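Local coordinates for phenazine biosynthesis protein PhzF family (Enterococcus faecalis, PDB 1S7J), which belongs to the PhzF family and probably acts as an isomerase, at residues L146-K151 / V173-T178; N219-S224 / T236-E241. All coordinates share one frame; numbering follows the deposited sequence.

Interaction 1 and interaction 2 are two strand pairings set around the same helix, 207-218, with centres 19 Å apart and nearest atoms about 9 Å apart. They do not touch, but W214 of that helix is met by T178 of interaction 1 and by L223 of interaction 2. Strand 186-192 fills the gap between them: it runs antiparallel to 175-180 on one flank and parallel to 222-227 on the other. Interaction 1 is a parallel pair with every touching residue buried, whereas interaction 2 is an antiparallel hairpin, partly open to solvent. Both lie away from E46, the predicted active-site residue.

Interaction 1 (L146-K151 / V173-T178); sequences LFFVLK and VGVIVT
Parallel strand pairing joins L146-V149 to V175-T178, with L146 beside V175 and V149 beside T178, the axes 4.7 Å apart and 19° from parallel. Five backbone bonds step along it. L146 N starts the ladder on the carbonyl of G174; I176 N then takes L146 O, and F148 N reaches I176 O at 2.8 Å. T178 N to F148 O and L150 N to T178 O finish it. F148 O also receives the CA-H of V177, 3.2 Å from V177 CA.

One face carries F147, V149, I176 and T178 and looks onto helix 207-218, the helix around which this half of the DAP-epimerase-like fold is wrapped. F147 holds CG anti to the backbone N (chi1 -174°), which directs CG from CB toward T178, and CD1 of its ring meets I176 CD1 at 4.1 Å. T178 OG1 sits over a face of the same ring, 3.8 Å from F147 CZ; this hydroxyl is buried and finds no polar partner.

On the other face, covered by Y129 and L133 of helix 127-133, V175 CG1 presses obliquely on F148 CE1 at 3.4 Å, a tight contact. Further along, L150 CD2 rests on V177 CB at 3.9 Å.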
loop_
_atom_site.group_PDB
_atom_site.type_symbol
_atom_site.label_atom_id
_atom_site.label_comp_id
_atom_site.label_asym_id
_atom_site.label_seq_id
_atom_site.Cartn_x
_atom_site.Cartn_y
_atom_site.Cartn_z
ATOM N N LEU A 146 14.365 4.348 2.898
ATOM C CA LEU A 146 15.639 3.902 2.378
ATOM C C LEU A 146 15.271 2.965 1.226
ATOM O O LEU A 146 14.224 2.319 1.270
ATOM C CB LEU A 146 16.446 3.199 3.457
ATOM C CG LEU A 146 17.179 4.209 4.347
ATOM C CD1 LEU A 146 17.590 3.579 5.676
ATOM C CD2 LEU A 146 18.384 4.769 3.582
ATOM N N PHE A 147 16.120 2.870 0.236
ATOM C CA PHE A 147 15.817 2.081 -0.943
ATOM C C PHE A 147 17.033 1.257 -1.353
ATOM O O PHE A 147 17.961 1.778 -1.963
ATOM C CB PHE A 147 15.433 3.084 -2.042
ATOM C CG PHE A 147 14.942 2.481 -3.305
ATOM C CD1 PHE A 147 13.584 2.497 -3.607
ATOM C CD2 PHE A 147 15.831 1.960 -4.245
ATOM C CE1 PHE A 147 13.115 2.013 -4.827
ATOM C CE2 PHE A 147 15.374 1.473 -5.469
ATOM C CZ PHE A 147 14.009 1.499 -5.758
ATOM N N PHE A 148 17.017 -0.031 -1.032
ATOM C CA PHE A 148 18.143 -0.910 -1.356
ATOM C C PHE A 148 17.834 -1.872 -2.476
ATOM O O PHE A 148 16.743 -2.420 -2.548
ATOM C CB PHE A 148 18.558 -1.699 -0.116
ATOM C CG PHE A 148 18.721 -0.865 1.111
ATOM C CD1 PHE A 148 17.992 -1.148 2.262
ATOM C CD2 PHE A 148 19.605 0.225 1.124
ATOM C CE1 PHE A 148 18.131 -0.373 3.404
ATOM C CE2 PHE A 148 19.752 1.005 2.260
ATOM C CZ PHE A 148 19.012 0.708 3.408
ATOM N N VAL A 149 18.802 -2.082 -3.351
ATOM C CA VAL A 149 18.641 -3.008 -4.464
ATOM C C VAL A 149 19.440 -4.261 -4.110
ATOM O O VAL A 149 20.589 -4.166 -3.682
ATOM C CB VAL A 149 19.149 -2.395 -5.788
ATOM C CG1 VAL A 149 18.934 -3.365 -6.941
ATOM C CG2 VAL A 149 18.429 -1.072 -6.058
ATOM N N LEU A 150 18.811 -5.420 -4.232
ATOM C CA LEU A 150 19.459 -6.677 -3.891
ATOM C C LEU A 150 19.797 -7.534 -5.104
ATOM O O LEU A 150 19.495 -7.163 -6.244
ATOM C CB LEU A 150 18.583 -7.455 -2.899
ATOM C CG LEU A 150 18.589 -7.073 -1.401
ATOM C CD1 LEU A 150 18.769 -5.581 -1.164
ATOM C CD2 LEU A 150 17.301 -7.566 -0.767
ATOM N N LYS A 151 20.407 -8.683 -4.851
ATOM C CA LYS A 151 20.833 -9.609 -5.899
ATOM C C LYS A 151 19.747 -10.074 -6.892
ATOM O O LYS A 151 19.888 -9.883 -8.096
ATOM C CB LYS A 151 21.523 -10.833 -5.271
ATOM C CG LYS A 151 22.097 -11.815 -6.290
ATOM C CD LYS A 151 22.681 -13.050 -5.618
ATOM C CE LYS A 151 23.173 -14.054 -6.666
ATOM N NZ LYS A 151 23.792 -15.271 -6.056
ATOM N N VAL A 173 11.788 6.621 6.674
ATOM C CA VAL A 173 10.690 6.233 7.554
ATOM C C VAL A 173 10.646 4.716 7.536
ATOM O O VAL A 173 10.405 4.066 8.564
ATOM C CB VAL A 173 9.331 6.780 7.037
ATOM C CG1 VAL A 173 8.186 6.328 7.956
ATOM C CG2 VAL A 173 9.378 8.300 6.944
ATOM N N GLY A 174 10.869 4.151 6.360
ATOM C CA GLY A 174 10.863 2.721 6.207
ATOM C C GLY A 174 12.051 2.258 5.408
ATOM O O GLY A 174 13.029 2.995 5.249
ATOM N N VAL A 175 11.979 1.042 4.902
ATOM C CA VAL A 175 13.046 0.459 4.111
ATOM C C VAL A 175 12.443 -0.359 2.981
ATOM O O VAL A 175 11.538 -1.174 3.199
ATOM C CB VAL A 175 13.953 -0.458 4.977
ATOM C CG1 VAL A 175 14.949 -1.206 4.099
ATOM C CG2 VAL A 175 14.681 0.366 6.033
ATOM N N ILE A 176 12.923 -0.125 1.778
ATOM C CA ILE A 176 12.452 -0.827 0.608
ATOM C C ILE A 176 13.584 -1.650 0.068
ATOM O O ILE A 176 14.739 -1.233 0.128
ATOM C CB ILE A 176 11.997 0.158 -0.503
ATOM C CG1 ILE A 176 10.892 1.084 0.018
ATOM C CG2 ILE A 176 11.509 -0.619 -1.723
ATOM C CD1 ILE A 176 10.455 2.138 -0.977
ATOM N N VAL A 177 13.271 -2.847 -0.406
ATOM C CA VAL A 177 14.252 -3.740 -0.981
ATOM C C VAL A 177 13.676 -4.185 -2.322
ATOM O O VAL A 177 12.480 -4.489 -2.417
ATOM C CB VAL A 177 14.533 -4.971 -0.053
ATOM C CG1 VAL A 177 15.159 -4.509 1.266
ATOM C CG2 VAL A 177 13.252 -5.731 0.227
ATOM N N THR A 178 14.512 -4.221 -3.349
ATOM C CA THR A 178 14.058 -4.586 -4.694
ATOM C C THR A 178 15.042 -5.488 -5.418
ATOM O O THR A 178 16.129 -5.778 -4.916
ATOM C CB THR A 178 13.879 -3.327 -5.579
ATOM O OG1 THR A 178 13.707 -2.165 -4.752
ATOM C CG2 THR A 178 12.685 -3.478 -6.460
#

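Interaction 2 (N219-S224 / T236-E241); sequences NQTTLS and TCEVKE
Strands 222-224 and 236-240 run antiparallel, 157° between their directions and 4.6 Å apart at closest approach. L223 and C237 form the hydrogen-bonded pair, linked both ways: L223 N donates to C237 O, and C237 N to L223 O. T222 with E238 and S224 with T236 are the non-hydrogen-bonded pairs to either side. Past the T222-E238 pair, V239 N reaches T221 O at a short 2.6 Å. The same oxygen also faces the CA-H of E238, with E238 CA 3.3 Å away.

T222, S224, T236 and E238 put their side chains on one face. There T222 CG2 lies 3.9 Å from E238 CG, the two side chains meeting at a slant. E238 holds CG anti to its backbone N (chi1 -171°), and in that position CG also comes to 3.7 Å from T221 O. T221 CG2 approaches the backbone instead, 3.3 Å from V239 O. On the opposite face L223 and C237 are buried. C237 CB packs 3.4 Å from L223 O, and the tip of L223 leans toward V239, CD1 to CG2 at 4.3 Å.

Helix 207-218 covers this apolar side: W214 and L218 touch L223, and I211 touches both C237 and V239. From beyond the two segments, D185 OD2 accepts hydrogen bonds from Q220 NE2 and S224 N, so one carboxylate oxygen serves both. The whole is a beta hairpin, strands 222-227 and 234-240, with an apolar face laid on the helix just before it and a polar face turned the other way.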
loop_
_atom_site.group_PDB
_atom_site.type_symbol
_atom_site.label_atom_id
_atom_site.label_comp_id
_atom_site.label_asym_id
_atom_site.label_seq_id
_atom_site.Cartn_x
_atom_site.Cartn_y
_atom_site.Cartn_z
ATOM N N ASN A 219 14.040 0.971 -18.743
ATOM C CA ASN A 219 13.661 1.761 -19.917
ATOM C C ASN A 219 12.285 1.332 -20.462
ATOM O O ASN A 219 12.161 0.865 -21.603
ATOM C CB ASN A 219 14.747 1.636 -21.002
ATOM C CG ASN A 219 14.796 2.832 -21.927
ATOM O OD1 ASN A 219 15.180 2.709 -23.095
ATOM N ND2 ASN A 219 14.433 4.013 -21.413
ATOM N N GLN A 220 11.255 1.489 -19.622
ATOM C CA GLN A 220 9.876 1.130 -19.992
ATOM C C GLN A 220 8.854 2.106 -19.418
ATOM O O GLN A 220 9.139 2.848 -18.463
ATOM C CB GLN A 220 9.541 -0.282 -19.504
ATOM C CG GLN A 220 10.387 -1.368 -20.132
ATOM C CD GLN A 220 10.186 -2.726 -19.494
ATOM O OE1 GLN A 220 10.709 -3.730 -19.975
ATOM N NE2 GLN A 220 9.432 -2.768 -18.403
ATOM N N THR A 221 7.674 2.126 -20.032
ATOM C CA THR A 221 6.573 2.986 -19.585
ATOM C C THR A 221 5.674 2.142 -18.693
ATOM O O THR A 221 5.093 2.637 -17.725
ATOM C CB THR A 221 5.726 3.500 -20.783
ATOM O OG1 THR A 221 6.573 4.195 -21.709
ATOM C CG2 THR A 221 4.621 4.444 -20.290
ATOM N N THR A 222 5.551 0.862 -19.043
ATOM C CA THR A 222 4.736 -0.069 -18.280
ATOM C C THR A 222 5.558 -1.225 -17.732
ATOM O O THR A 222 6.401 -1.800 -18.433
ATOM C CB THR A 222 3.549 -0.614 -19.110
ATOM O OG1 THR A 222 4.023 -1.152 -20.357
ATOM C CG2 THR A 222 2.552 0.493 -19.384
ATOM N N LEU A 223 5.346 -1.532 -16.458
ATOM C CA LEU A 223 6.057 -2.603 -15.798
ATOM C C LEU A 223 5.135 -3.463 -14.959
ATOM O O LEU A 223 4.118 -2.989 -14.448
ATOM C CB LEU A 223 7.147 -2.041 -14.877
ATOM C CG LEU A 223 8.195 -1.084 -15.418
ATOM C CD1 LEU A 223 7.950 0.302 -14.837
ATOM C CD2 LEU A 223 9.580 -1.578 -15.034
ATOM N N SER A 224 5.489 -4.726 -14.829
ATOM C CA SER A 224 4.742 -5.660 -14.016
ATOM C C SER A 224 5.556 -5.809 -12.707
ATOM O O SER A 224 6.793 -5.875 -12.744
ATOM C CB SER A 224 4.574 -7.003 -14.746
ATOM O OG SER A 224 5.767 -7.395 -15.424
ATOM N N THR A 236 0.221 -3.751 -11.375
ATOM C CA THR A 236 0.516 -3.395 -12.759
ATOM C C THR A 236 0.906 -1.909 -12.678
ATOM O O THR A 236 0.178 -1.094 -12.094
ATOM C CB THR A 236 -0.689 -3.645 -13.705
ATOM O OG1 THR A 236 -0.244 -3.592 -15.067
ATOM C CG2 THR A 236 -1.801 -2.632 -13.472
ATOM N N CYS A 237 2.098 -1.594 -13.164
ATOM C CA CYS A 237 2.625 -0.233 -13.096
ATOM C C CYS A 237 2.739 0.531 -14.401
ATOM O O CYS A 237 3.011 -0.044 -15.460
ATOM C CB CYS A 237 3.985 -0.272 -12.440
ATOM S SG CYS A 237 3.982 -1.181 -10.930
ATOM N N GLU A 238 2.591 1.845 -14.313
ATOM C CA GLU A 238 2.722 2.704 -15.471
ATOM C C GLU A 238 3.402 4.008 -15.111
ATOM O O GLU A 238 3.153 4.592 -14.034
ATOM C CB GLU A 238 1.368 3.007 -16.127
ATOM C CG GLU A 238 1.531 3.732 -17.466
ATOM C CD GLU A 238 0.250 4.320 -17.995
ATOM O OE1 GLU A 238 -0.562 3.559 -18.560
ATOM O OE2 GLU A 238 0.061 5.555 -17.866
ATOM N N VAL A 239 4.286 4.458 -15.988
ATOM C CA VAL A 239 4.998 5.696 -15.795
ATOM C C VAL A 239 4.398 6.802 -16.650
ATOM O O VAL A 239 4.197 6.631 -17.853
ATOM C CB VAL A 239 6.498 5.564 -16.144
ATOM C CG1 VAL A 239 7.218 6.878 -15.878
ATOM C CG2 VAL A 239 7.128 4.446 -15.341
ATOM N N LYS A 240 4.032 7.879 -15.995
ATOM C CA LYS A 240 3.497 9.052 -16.652
ATOM C C LYS A 240 4.500 10.147 -16.310
ATOM O O LYS A 240 5.410 9.965 -15.477
ATOM C CB LYS A 240 2.110 9.420 -16.063
ATOM C CG LYS A 240 0.924 8.649 -16.661
ATOM C CD LYS A 240 -0.368 8.896 -15.861
ATOM C CE LYS A 240 -0.678 10.389 -15.667
ATOM N NZ LYS A 240 -1.797 10.650 -14.695
ATOM N N GLU A 241 4.362 11.309 -16.935
ATOM C CA GLU A 241 5.280 12.396 -16.721
ATOM C C GLU A 241 4.919 12.908 -15.345
ATOM O O GLU A 241 3.721 13.312 -15.191
ATOM C CB GLU A 241 4.904 13.420 -17.741
ATOM C CG GLU A 241 5.732 13.383 -18.989
ATOM C CD GLU A 241 5.609 12.054 -19.729
ATOM O OE1 GLU A 241 4.589 11.856 -20.418
ATOM O OE2 GLU A 241 6.530 11.217 -19.622
#